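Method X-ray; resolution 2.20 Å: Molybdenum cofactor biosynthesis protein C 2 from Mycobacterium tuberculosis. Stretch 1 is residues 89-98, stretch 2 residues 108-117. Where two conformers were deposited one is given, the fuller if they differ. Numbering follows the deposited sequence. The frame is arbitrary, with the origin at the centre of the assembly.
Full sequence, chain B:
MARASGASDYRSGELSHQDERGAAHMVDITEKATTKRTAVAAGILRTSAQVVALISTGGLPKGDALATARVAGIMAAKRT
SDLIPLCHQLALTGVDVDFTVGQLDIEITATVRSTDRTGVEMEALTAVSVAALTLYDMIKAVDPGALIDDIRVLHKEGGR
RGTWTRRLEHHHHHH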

# COMPACT_ATOMS: atom_id res chain seq x y z
N GLN B 89 10.87 -9.00 1.70
CA GLN B 89 10.32 -8.73 0.37
C GLN B 89 10.91 -9.74 -0.62
O GLN B 89 12.11 -9.75 -0.86
CB GLN B 89 10.67 -7.31 -0.08
CG GLN B 89 10.10 -6.19 0.80
CD GLN B 89 11.01 -4.96 0.87
OE1 GLN B 89 12.14 -5.04 1.35
NE2 GLN B 89 10.51 -3.82 0.41
N LEU B 90 10.06 -10.60 -1.18
CA LEU B 90 10.50 -11.68 -2.07
C LEU B 90 9.95 -11.54 -3.49
O LEU B 90 8.80 -11.13 -3.68
CB LEU B 90 10.14 -13.05 -1.48
CG LEU B 90 10.78 -13.43 -0.12
CD1 LEU B 90 10.26 -14.76 0.41
CD2 LEU B 90 12.30 -13.44 -0.20
N ALA B 91 10.78 -11.88 -4.47
CA ALA B 91 10.37 -11.79 -5.87
C ALA B 91 9.62 -13.06 -6.23
O ALA B 91 10.21 -14.13 -6.32
CB ALA B 91 11.58 -11.59 -6.78
N LEU B 92 8.31 -12.94 -6.42
CA LEU B 92 7.50 -14.10 -6.74
C LEU B 92 7.46 -14.27 -8.25
O LEU B 92 7.18 -13.32 -8.98
CB LEU B 92 6.08 -13.97 -6.15
CG LEU B 92 5.97 -13.59 -4.66
CD1 LEU B 92 4.51 -13.59 -4.21
CD2 LEU B 92 6.80 -14.51 -3.76
N THR B 93 7.77 -15.48 -8.70
CA THR B 93 7.75 -15.80 -10.13
C THR B 93 6.45 -16.45 -10.59
O THR B 93 6.22 -16.58 -11.80
CB THR B 93 8.98 -16.65 -10.57
OG1 THR B 93 9.29 -17.64 -9.57
CG2 THR B 93 10.21 -15.76 -10.80
N GLY B 94 5.60 -16.85 -9.65
CA GLY B 94 4.30 -17.42 -9.99
C GLY B 94 3.43 -17.72 -8.78
O GLY B 94 3.94 -18.07 -7.72
N VAL B 95 2.12 -17.56 -8.96
CA VAL B 95 1.12 -17.74 -7.91
C VAL B 95 -0.16 -18.35 -8.48
O VAL B 95 -0.79 -17.76 -9.36
CB VAL B 95 0.71 -16.39 -7.22
CG1 VAL B 95 -0.21 -16.67 -6.02
CG2 VAL B 95 1.93 -15.57 -6.78
N ASP B 96 -0.53 -19.52 -7.98
CA ASP B 96 -1.81 -20.13 -8.32
C ASP B 96 -2.69 -20.30 -7.09
O ASP B 96 -2.19 -20.60 -5.99
CB ASP B 96 -1.61 -21.48 -9.01
CG ASP B 96 -1.07 -21.33 -10.41
OD1 ASP B 96 0.15 -21.45 -10.59
OD2 ASP B 96 -1.87 -21.08 -11.34
N VAL B 97 -3.98 -20.08 -7.27
CA VAL B 97 -4.98 -20.37 -6.26
C VAL B 97 -6.03 -21.30 -6.87
O VAL B 97 -6.67 -20.95 -7.87
CB VAL B 97 -5.66 -19.08 -5.70
CG1 VAL B 97 -6.75 -19.43 -4.67
CG2 VAL B 97 -4.62 -18.14 -5.07
N ASP B 98 -6.18 -22.49 -6.29
CA ASP B 98 -7.16 -23.46 -6.75
C ASP B 98 -8.23 -23.73 -5.69
O ASP B 98 -7.96 -23.65 -4.49
CB ASP B 98 -6.48 -24.77 -7.17
CG ASP B 98 -5.49 -24.57 -8.33
OD1 ASP B 98 -5.80 -23.83 -9.29
OD2 ASP B 98 -4.39 -25.18 -8.27
N ILE B 108 -9.15 -24.64 -0.37
CA ILE B 108 -8.36 -23.65 -1.07
C ILE B 108 -6.91 -24.12 -1.09
O ILE B 108 -6.38 -24.54 -0.07
CB ILE B 108 -8.48 -22.26 -0.39
CG1 ILE B 108 -9.95 -21.89 -0.20
CG2 ILE B 108 -7.77 -21.19 -1.20
CD1 ILE B 108 -10.20 -20.86 0.87
N THR B 109 -6.27 -24.06 -2.25
CA THR B 109 -4.86 -24.42 -2.33
C THR B 109 -4.09 -23.29 -3.03
O THR B 109 -4.46 -22.88 -4.13
CB THR B 109 -4.66 -25.77 -3.06
OG1 THR B 109 -5.57 -26.75 -2.51
CG2 THR B 109 -3.25 -26.29 -2.92
N ALA B 110 -3.03 -22.80 -2.40
CA ALA B 110 -2.17 -21.82 -3.04
C ALA B 110 -0.78 -22.39 -3.31
O ALA B 110 -0.17 -23.00 -2.44
CB ALA B 110 -2.09 -20.53 -2.23
N THR B 111 -0.31 -22.19 -4.54
CA THR B 111 1.01 -22.63 -4.97
C THR B 111 1.80 -21.39 -5.35
O THR B 111 1.35 -20.59 -6.17
CB THR B 111 0.92 -23.62 -6.16
OG1 THR B 111 0.26 -24.81 -5.72
CG2 THR B 111 2.29 -23.99 -6.71
N VAL B 112 2.95 -21.21 -4.70
CA VAL B 112 3.79 -20.03 -4.89
C VAL B 112 5.16 -20.47 -5.35
O VAL B 112 5.73 -21.42 -4.80
CB VAL B 112 3.91 -19.16 -3.60
CG1 VAL B 112 4.84 -17.95 -3.83
CG2 VAL B 112 2.54 -18.65 -3.14
N ARG B 113 5.69 -19.80 -6.36
CA ARG B 113 7.05 -20.06 -6.84
C ARG B 113 7.88 -18.78 -6.80
O ARG B 113 7.38 -17.67 -7.04
CB ARG B 113 7.02 -20.68 -8.25
CG ARG B 113 6.49 -22.13 -8.28
CD ARG B 113 5.97 -22.57 -9.66
NE ARG B 113 4.98 -21.64 -10.22
CZ ARG B 113 3.67 -21.85 -10.29
NH1 ARG B 113 3.12 -22.99 -9.86
NH2 ARG B 113 2.89 -20.91 -10.81
N SER B 114 9.17 -18.96 -6.47
CA SER B 114 10.11 -17.85 -6.37
C SER B 114 11.57 -18.29 -6.50
O SER B 114 11.96 -19.38 -6.06
CB SER B 114 9.94 -17.13 -5.03
OG SER B 114 10.91 -16.11 -4.89
N THR B 115 12.37 -17.42 -7.11
CA THR B 115 13.81 -17.58 -7.13
C THR B 115 14.39 -16.57 -6.16
O THR B 115 14.57 -15.40 -6.52
CB THR B 115 14.38 -17.32 -8.54
OG1 THR B 115 13.65 -18.10 -9.49
CG2 THR B 115 15.87 -17.68 -8.60
N ASP B 116 14.65 -17.00 -4.92
CA ASP B 116 15.15 -16.09 -3.88
C ASP B 116 15.89 -16.78 -2.72
O ASP B 116 16.19 -17.97 -2.78
CB ASP B 116 14.01 -15.20 -3.35
CG ASP B 116 14.44 -13.75 -3.16
OD1 ASP B 116 15.43 -13.49 -2.44
OD2 ASP B 116 13.78 -12.86 -3.73
N ARG B 117 16.14 -16.00 -1.67
CA ARG B 117 17.05 -16.34 -0.58
C ARG B 117 16.40 -17.04 0.62
O ARG B 117 17.10 -17.51 1.52
CB ARG B 117 17.76 -15.06 -0.09
CG ARG B 117 18.81 -14.53 -1.06
CD ARG B 117 19.38 -13.19 -0.63
NE ARG B 117 20.82 -13.14 -0.86
CZ ARG B 117 21.41 -12.76 -2.00
NH1 ARG B 117 20.69 -12.37 -3.05
NH2 ARG B 117 22.74 -12.77 -2.08
O HOH W 1 -2.64 -24.08 -6.10

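Residues 94-98 and 108-116 run side by side as antiparallel strands, their axes 171° apart and 4.7 Å at closest approach. The ladder is regular where it is hydrogen-bonded: R113 N gives to G94 O at 2.8 Å, D96 N gives to T111 O at 2.8 Å and T111 N returns to D96 O at 2.9 Å, while D98 and T109 exchange a similar pair. Between these rungs the narrow pairs V95 with V112 and V97 with A110 bring CA atoms to 4.6 and 4.5 Å, close enough for CA-H...O contacts such as A110 CA to D96 O at 3.2 Å.

The face carrying V95, V97, A110 and V112 is mostly apolar, with S114 its polar member near the corner. A110 offers only a methyl, and the neighbouring V97 reaches past it: V97 CG2 lies 4.5 Å from A110 CB, whereas V97 CG1 comes to 4.0 Å from I108 CG2. V112 is a shared bump, with CG1 4.0 Å from L92 CD2 and CG2 4.4 Å from V95 CG1.

The other face is polar, and its main hollow is G94. R113, the cross-strand partner of G94, has a CA-to-CB bond directed to this face, but its chain bends so that the guanidinium comes across the opposite strand. An ideal CB on G94 would lie 2.7 Å from R113 NH2, a clash; the bare glycine leaves that space to the arginine. Beyond it D96 supplies the charge: R113 NH2 to D96 OD1, 2.8 Å with an angle of 167°, is a salt bridge, and OD1 sits at the guanidinium edge, near its plane, where the N-H groups point. Farther along this face, a water donates to D98 OD2 at 3.0 Å and to T109 O at 2.9 Å and accepts from T111 OG1 at 3.0 Å, linking the side chains of D98 and T111, which do not touch directly, to the T109 carbonyl.

At T93 the chain turns a corner and the regular ladder gives way. R113 O gathers T93 N at 2.8 Å and G94 N at 3.3 Å, so one carbonyl serves two successive amides at the bend. Past the corner, side chains take over bonding to the backbone: S114 OG donates to A91 O at a short 2.5 Å, and A91 N donates almost linearly to D116 OD2 at 3.2 Å. L90 CD2 rests 3.7 Å from D116 CG, packing against the carboxylate that holds A91. The rule here is complementary: glycine where a long side chain crosses, and polar side chains where the backbone pairing lapses.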